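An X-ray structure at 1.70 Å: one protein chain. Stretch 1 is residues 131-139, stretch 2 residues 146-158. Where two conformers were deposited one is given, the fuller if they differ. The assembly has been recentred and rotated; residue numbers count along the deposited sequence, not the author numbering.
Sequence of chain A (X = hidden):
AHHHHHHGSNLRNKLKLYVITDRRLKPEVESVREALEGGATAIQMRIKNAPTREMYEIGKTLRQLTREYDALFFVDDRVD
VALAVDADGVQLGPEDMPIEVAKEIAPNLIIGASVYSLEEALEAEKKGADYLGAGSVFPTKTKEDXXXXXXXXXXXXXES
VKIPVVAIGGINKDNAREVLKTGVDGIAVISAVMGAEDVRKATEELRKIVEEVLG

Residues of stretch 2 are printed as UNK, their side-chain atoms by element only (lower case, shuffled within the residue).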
ATOM      1  N   TYR A 131      14.899 -13.000  -6.643  1.00 12.20           N
ATOM      2  CA  TYR A 131      14.559 -13.770  -7.827  1.00  9.98           C
ATOM      3  C   TYR A 131      13.894 -12.866  -8.822  1.00 11.19           C
ATOM      4  O   TYR A 131      13.528 -11.733  -8.510  1.00 12.64           O
ATOM      5  CB  TYR A 131      13.654 -14.996  -7.507  1.00 12.06           C
ATOM      6  CG  TYR A 131      12.239 -14.629  -7.112  1.00 11.61           C
ATOM      7  CD1 TYR A 131      11.912 -14.275  -5.783  1.00 13.02           C
ATOM      8  CD2 TYR A 131      11.225 -14.585  -8.057  1.00 14.02           C
ATOM      9  CE1 TYR A 131      10.605 -13.911  -5.429  1.00 10.24           C
ATOM     10  CE2 TYR A 131       9.924 -14.217  -7.708  1.00 11.72           C
ATOM     11  CZ  TYR A 131       9.622 -13.863  -6.399  1.00 13.00           C
ATOM     12  OH  TYR A 131       8.329 -13.476  -6.107  1.00 14.52           O
ATOM     13  N   LEU A 132      13.783 -13.384 -10.036  1.00 13.34           N
ATOM     14  CA  LEU A 132      13.158 -12.658 -11.134  1.00 12.04           C
ATOM     15  C   LEU A 132      11.916 -13.376 -11.570  1.00 12.03           C
ATOM     16  O   LEU A 132      11.891 -14.610 -11.686  1.00 11.96           O
ATOM     17  CB  LEU A 132      14.082 -12.577 -12.371  1.00 11.22           C
ATOM     18  CG  LEU A 132      15.438 -11.945 -12.135  1.00 11.93           C
ATOM     19  CD1 LEU A 132      16.193 -11.870 -13.468  1.00 13.39           C
ATOM     20  CD2 LEU A 132      15.297 -10.577 -11.542  1.00 14.51           C
ATOM     21  N   GLY A 133      10.880 -12.586 -11.858  1.00 12.91           N
ATOM     22  CA  GLY A 133       9.739 -13.030 -12.647  1.00 11.10           C
ATOM     23  C   GLY A 133       9.954 -12.504 -14.069  1.00 11.91           C
ATOM     24  O   GLY A 133       9.686 -11.354 -14.320  1.00 11.12           O
ATOM     25  N   ALA A 134      10.412 -13.376 -14.962  1.00 12.42           N
ATOM     26  CA  ALA A 134      10.779 -12.965 -16.355  1.00 13.24           C
ATOM     27  C   ALA A 134       9.664 -13.310 -17.296  1.00 12.62           C
ATOM     28  O   ALA A 134       9.263 -14.470 -17.415  1.00 13.37           O
ATOM     29  CB  ALA A 134      12.072 -13.633 -16.785  1.00 14.73           C
ATOM     30  N   GLY A 135       9.088 -12.294 -17.961  1.00 12.29           N
ATOM     31  CA  GLY A 135       8.020 -12.528 -18.894  1.00 12.76           C
ATOM     32  C   GLY A 135       7.733 -11.278 -19.728  1.00 13.10           C
ATOM     33  O   GLY A 135       8.487 -10.342 -19.672  1.00 14.12           O
ATOM     34  N   SER A 136       6.631 -11.253 -20.453  1.00 15.97           N
ATOM     35  CA  SER A 136       5.716 -12.353 -20.627  1.00 15.36           C
ATOM     36  C   SER A 136       6.299 -13.314 -21.656  1.00 18.46           C
ATOM     37  O   SER A 136       6.735 -12.899 -22.726  1.00 16.51           O
ATOM     38  CB  SER A 136       4.370 -11.837 -21.114  0.65 14.42           C
ATOM     39  OG  SER A 136       3.403 -12.861 -21.052  0.65 17.98           O
ATOM     40  N   VAL A 137       6.351 -14.600 -21.329  1.00 14.56           N
ATOM     41  CA  VAL A 137       6.923 -15.551 -22.306  1.00 14.09           C
ATOM     42  C   VAL A 137       6.069 -15.545 -23.609  1.00 17.56           C
ATOM     43  O   VAL A 137       6.609 -15.441 -24.747  1.00 17.54           O
ATOM     44  CB  VAL A 137       7.017 -16.964 -21.745  1.00 15.79           C
ATOM     45  CG1 VAL A 137       7.670 -17.903 -22.747  1.00 16.71           C
ATOM     46  CG2 VAL A 137       7.823 -16.964 -20.462  1.00 14.30           C
ATOM     47  N   PHE A 138       4.766 -15.666 -23.404  1.00 18.75           N
ATOM     48  CA  PHE A 138       3.778 -15.647 -24.476  1.00 21.55           C
ATOM     49  C   PHE A 138       2.729 -14.565 -24.167  1.00 25.42           C
ATOM     50  O   PHE A 138       2.625 -14.084 -23.038  1.00 20.92           O
ATOM     51  CB  PHE A 138       3.093 -17.002 -24.583  1.00 22.44           C
ATOM     52  CG  PHE A 138       4.026 -18.172 -24.652  1.00 22.26           C
ATOM     53  CD1 PHE A 138       4.176 -19.019 -23.564  1.00 23.31           C
ATOM     54  CD2 PHE A 138       4.728 -18.454 -25.821  1.00 25.26           C
ATOM     55  CE1 PHE A 138       5.008 -20.127 -23.636  1.00 24.40           C
ATOM     56  CE2 PHE A 138       5.586 -19.546 -25.879  1.00 26.92           C
ATOM     57  CZ  PHE A 138       5.721 -20.374 -24.792  1.00 23.42           C
ATOM     58  N   PRO A 139       1.948 -14.150 -25.174  1.00 28.88           N
ATOM     59  CA  PRO A 139       0.915 -13.135 -24.907  1.00 29.69           C
ATOM     60  C   PRO A 139      -0.078 -13.529 -23.800  1.00 34.88           C
ATOM     61  O   PRO A 139      -0.463 -14.704 -23.709  1.00 32.12           O
ATOM     62  CB  PRO A 139       0.191 -13.012 -26.263  1.00 32.35           C
ATOM     63  CG  PRO A 139       1.185 -13.471 -27.265  1.00 31.20           C
ATOM     64  CD  PRO A 139       1.944 -14.578 -26.583  1.00 32.00           C
ATOM     65  N   UNK A 146       2.065  -5.297 -21.041  1.00 31.18           N
ATOM     66  CA  UNK A 146       1.800  -6.344 -22.051  1.00 30.56           C
ATOM     67  C   UNK A 146       3.055  -6.813 -22.832  1.00 25.82           C
ATOM     68  O   UNK A 146       2.929  -7.468 -23.856  1.00 21.61           O
ATOM     69  c   UNK A 146       0.724  -5.861 -23.016  1.00 30.13           C
ATOM     70  N   UNK A 147       4.245  -6.489 -22.331  1.00 19.62           N
ATOM     71  CA  UNK A 147       5.474  -6.803 -23.044  1.00 18.91           C
ATOM     72  C   UNK A 147       5.747  -8.315 -23.062  1.00 23.92           C
ATOM     73  O   UNK A 147       5.583  -9.005 -22.043  1.00 18.65           O
ATOM     74  n   UNK A 147       7.620  -3.640 -20.689  1.00 24.16           N
ATOM     75  n   UNK A 147       8.435  -3.173 -18.585  1.00 26.45           N
ATOM     76  c   UNK A 147       6.605  -4.494 -22.790  1.00 21.33           C
ATOM     77  c   UNK A 147       8.619  -3.269 -19.896  1.00 25.23           C
ATOM     78  c   UNK A 147       7.760  -3.773 -22.151  1.00 24.07           C
ATOM     79  c   UNK A 147       6.639  -6.013 -22.459  1.00 18.65           C
ATOM     80  n   UNK A 147       9.815  -3.028 -20.405  1.00 23.41           N
ATOM     81  N   UNK A 148       6.139  -8.816 -24.230  1.00 19.99           N
ATOM     82  CA  UNK A 148       6.358 -10.243 -24.470  1.00 21.76           C
ATOM     83  C   UNK A 148       7.833 -10.461 -24.795  1.00 25.57           C
ATOM     84  O   UNK A 148       8.406  -9.753 -25.644  1.00 23.50           O
ATOM     85  c   UNK A 148       5.836 -12.153 -26.040  1.00 23.79           C
ATOM     86  c   UNK A 148       4.016 -10.697 -25.185  1.00 22.36           C
ATOM     87  c   UNK A 148       5.457 -10.741 -25.607  1.00 21.35           C
ATOM     88  N   UNK A 149       8.464 -11.440 -24.140  1.00 22.08           N
ATOM     89  CA  UNK A 149       9.906 -11.670 -24.322  1.00 20.08           C
ATOM     90  C   UNK A 149      10.235 -12.939 -25.129  1.00 18.34           C
ATOM     91  O   UNK A 149      11.330 -13.020 -25.722  1.00 18.80           O
ATOM     92  c   UNK A 149      11.111 -13.035 -20.826  1.00 20.15           C
ATOM     93  c   UNK A 149      10.687 -11.694 -22.987  1.00 19.84           C
ATOM     94  c   UNK A 149      10.261 -12.892 -22.129  1.00 17.79           C
ATOM     95  c   UNK A 149      10.525 -10.355 -22.226  1.00 20.91           C
ATOM     96  N   UNK A 150       9.305 -13.883 -25.184  1.00 18.71           N
ATOM     97  CA  UNK A 150       9.513 -15.139 -25.902  1.00 21.34           C
ATOM     98  C   UNK A 150      10.489 -16.106 -25.213  1.00 20.06           C
ATOM     99  O   UNK A 150      11.197 -15.751 -24.232  1.00 17.17           O
ATOM    100  N   UNK A 151      10.518 -17.341 -25.721  1.00 22.25           N
ATOM    101  CA  UNK A 151      11.449 -18.359 -25.230  1.00 19.32           C
ATOM    102  C   UNK A 151      12.903 -17.958 -25.369  1.00 19.99           C
ATOM    103  O   UNK A 151      13.677 -18.187 -24.446  1.00 17.99           O
ATOM    104  c   UNK A 151      11.217 -19.721 -25.921  1.00 19.95           C
ATOM    105  c   UNK A 151       9.524 -21.496 -26.592  1.00 23.76           C
ATOM    106  c   UNK A 151       9.837 -20.944 -24.190  1.00 18.97           C
ATOM    107  c   UNK A 151       9.867 -20.388 -25.622  1.00 21.11           C
ATOM    108  N   UNK A 152      13.299 -17.365 -26.511  1.00 20.17           N
ATOM    109  CA  UNK A 152      14.677 -16.908 -26.672  1.00 22.02           C
ATOM    110  C   UNK A 152      15.091 -15.827 -25.680  1.00 16.17           C
ATOM    111  O   UNK A 152      16.201 -15.825 -25.159  1.00 17.76           O
ATOM    112  o   UNK A 152      15.448 -17.762 -31.458  1.00 38.86           O
ATOM    113  o   UNK A 152      16.031 -15.829 -30.513  1.00 36.67           O
ATOM    114  c   UNK A 152      14.913 -16.376 -28.100  1.00 24.39           C
ATOM    115  c   UNK A 152      15.529 -16.986 -30.470  1.00 33.70           C
ATOM    116  c   UNK A 152      14.995 -17.481 -29.139  1.00 31.20           C
ATOM    117  N   UNK A 153      14.190 -14.882 -25.425  1.00 20.01           N
ATOM    118  CA  UNK A 153      14.473 -13.819 -24.482  1.00 18.44           C
ATOM    119  C   UNK A 153      14.528 -14.352 -23.070  1.00 14.73           C
ATOM    120  O   UNK A 153      15.402 -13.969 -22.301  1.00 16.90           O
ATOM    121  N   UNK A 154      13.611 -15.255 -22.767  1.00 14.90           N
ATOM    122  CA  UNK A 154      13.675 -15.962 -21.467  1.00 14.33           C
ATOM    123  C   UNK A 154      15.019 -16.689 -21.295  1.00 15.01           C
ATOM    124  O   UNK A 154      15.669 -16.546 -20.283  1.00 16.30           O
ATOM    125  c   UNK A 154      12.366 -16.736 -18.828  1.00 13.80           C
ATOM    126  c   UNK A 154      11.271 -18.629 -20.098  1.00 15.22           C
ATOM    127  c   UNK A 154      12.432 -17.724 -20.053  1.00 13.46           C
ATOM    128  c   UNK A 154      12.510 -16.925 -21.360  1.00 15.85           C
ATOM    129  N   UNK A 155      15.432 -17.495 -22.289  1.00 18.53           N
ATOM    130  CA  UNK A 155      16.727 -18.201 -22.204  1.00 16.45           C
ATOM    131  C   UNK A 155      17.895 -17.264 -21.997  1.00 16.25           C
ATOM    132  O   UNK A 155      18.799 -17.527 -21.214  1.00 17.23           O
ATOM    133  c   UNK A 155      18.231 -19.789 -23.581  1.00 19.25           C
ATOM    134  c   UNK A 155      16.933 -19.061 -23.471  1.00 18.19           C
ATOM    135  n   UNK A 155      19.711 -22.373 -20.440  1.00 23.61           N
ATOM    136  c   UNK A 155      18.477 -20.796 -22.474  1.00 21.02           C
ATOM    137  c   UNK A 155      20.425 -21.974 -21.500  1.00 24.87           C
ATOM    138  n   UNK A 155      19.874 -21.248 -22.468  1.00 21.86           N
ATOM    139  n   UNK A 155      21.708 -22.312 -21.582  1.00 25.44           N
ATOM    140  N   UNK A 156      17.883 -16.128 -22.688  1.00 17.40           N
ATOM    141  CA  UNK A 156      18.964 -15.203 -22.545  1.00 17.98           C
ATOM    142  C   UNK A 156      19.056 -14.661 -21.138  1.00 16.51           C
ATOM    143  O   UNK A 156      20.140 -14.500 -20.608  1.00 16.89           O
ATOM    144  c   UNK A 156      22.284 -12.433 -24.183  1.00 30.78           C
ATOM    145  n   UNK A 156      23.682 -12.903 -24.292  1.00 34.30           N
ATOM    146  c   UNK A 156      18.816 -14.077 -23.571  1.00 21.24           C
ATOM    147  c   UNK A 156      19.955 -13.080 -23.566  1.00 26.47           C
ATOM    148  c   UNK A 156      21.265 -13.595 -24.107  1.00 28.19           C
ATOM    149  N   UNK A 157      17.903 -14.418 -20.513  1.00 16.44           N
ATOM    150  CA  UNK A 157      17.899 -13.943 -19.144  1.00 16.71           C
ATOM    151  C   UNK A 157      18.527 -15.049 -18.234  1.00 14.14           C
ATOM    152  O   UNK A 157      19.369 -14.767 -17.409  1.00 16.04           O
ATOM    153  c   UNK A 157      16.489 -13.493 -18.703  1.00 16.73           C
ATOM    154  c   UNK A 157      16.183 -12.103 -19.313  1.00 15.91           C
ATOM    155  c   UNK A 157      14.709 -11.779 -19.425  1.00 17.75           C
ATOM    156  c   UNK A 157      16.401 -13.371 -17.179  1.00 16.60           C
ATOM    157  N   UNK A 158      18.066 -16.274 -18.422  1.00 17.39           N
ATOM    158  CA  UNK A 158      18.536 -17.425 -17.634  1.00 16.68           C
ATOM    159  C   UNK A 158      20.057 -17.540 -17.734  1.00 19.34           C
ATOM    160  O   UNK A 158      20.755 -17.731 -16.732  1.00 18.27           O
ATOM    161  c   UNK A 158      17.870 -18.723 -18.088  1.00 18.37           C
ATOM    162  c   UNK A 158      18.588 -19.945 -17.469  1.00 16.76           C
ATOM    163  c   UNK A 158      16.369 -18.731 -17.740  1.00 18.28           C
TER

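Position 146 has a single side-chain carbon. It points away from stretch 1 and makes no contact there. One carbon is alanine: Ala146.

Position 147 has three carbons, a nitrogen, then a carbon carrying two more nitrogens. This guanidinium group leads away from stretch 1. The backbone does the work, since the carbonyl O accepts a hydrogen bond from Ser136 N at 2.9 Å. The residue is Arg147.

Position 148 has three carbons, one carrying the other two. The branched tip lies near the backbone of Phe138 and Pro139, with one methyl 4.0 Å from Pro139 CA. The CA of 148 makes a CA-H...O contact of 3.2 Å with Ser136 O. A fork at CB with two single carbons is valine: Val148.

Position 149 has four carbons, forked at the first, with one arm two carbons long. The short arm lies 3.3 Å from Gly135 O. The end of the long arm comes within 4.2 Å of Ala134 CB. The backbone N of 149 donates a hydrogen bond to Ser136 O at 2.7 Å. The pattern is isoleucine: Ile149.

Position 150 has no side-chain atoms. Its CA is 3.1 Å from Val137 O, and its N makes a weak hydrogen bond to the same Val137 O, also at 3.1 Å. Phi is 72°, a value that favours glycine: Gly150.

Position 151 has four carbons, forked at the second. One terminal carbon lies 4.0 Å from Val137 CG1 and 4.2 Å from Phe138 CZ. The residue is leucine, Leu151, and that carbon is CD2.

Position 152 has three carbons, the third carrying two oxygens. It is out of reach of stretch 1 and exposed. A carboxylate of this length is glutamate: Glu152.

Position 153 has no side-chain atoms. An ideal CB here would clash with Ile149 O at 2.4 Å. The residue is Gly153.

Position 154 has four carbons, forked at the second, and CB points toward stretch 1. One tip is 3.7 Å from Ala134 CB, the other 3.8 Å from Val137 CG2. This is Leu154.

Position 155 repeats the guanidinium pattern of 147. It is out of reach of stretch 1: Arg155.

Position 156 has four carbons in a row ending in nitrogen. It too is exposed and out of reach: Lys156.

Position 157 has four carbons, forked at the first, with one longer arm. The short arm meets Leu132 CD1 at 4.0 Å; the end of the long arm is 4.2 Å from Ala134 CB. This is Ile157.

Position 158 has three carbons forked at the first. It points sideways and makes no contact: Val158.

The contact has two parts. Before the helix, backbone hydrogen bonds hold Ser136 to Arg147 and Ile149, just after the cis peptide bond that precedes Ser136. Along the helix, which runs roughly antiparallel to the strand, Leu154 and Ile157 pack on Leu132, Ala134 and Val137. Leu151 extends this apolar packing to Val137 and Phe138.

Stretch 2, residues 146-158: ARVIGLEGLRKIV
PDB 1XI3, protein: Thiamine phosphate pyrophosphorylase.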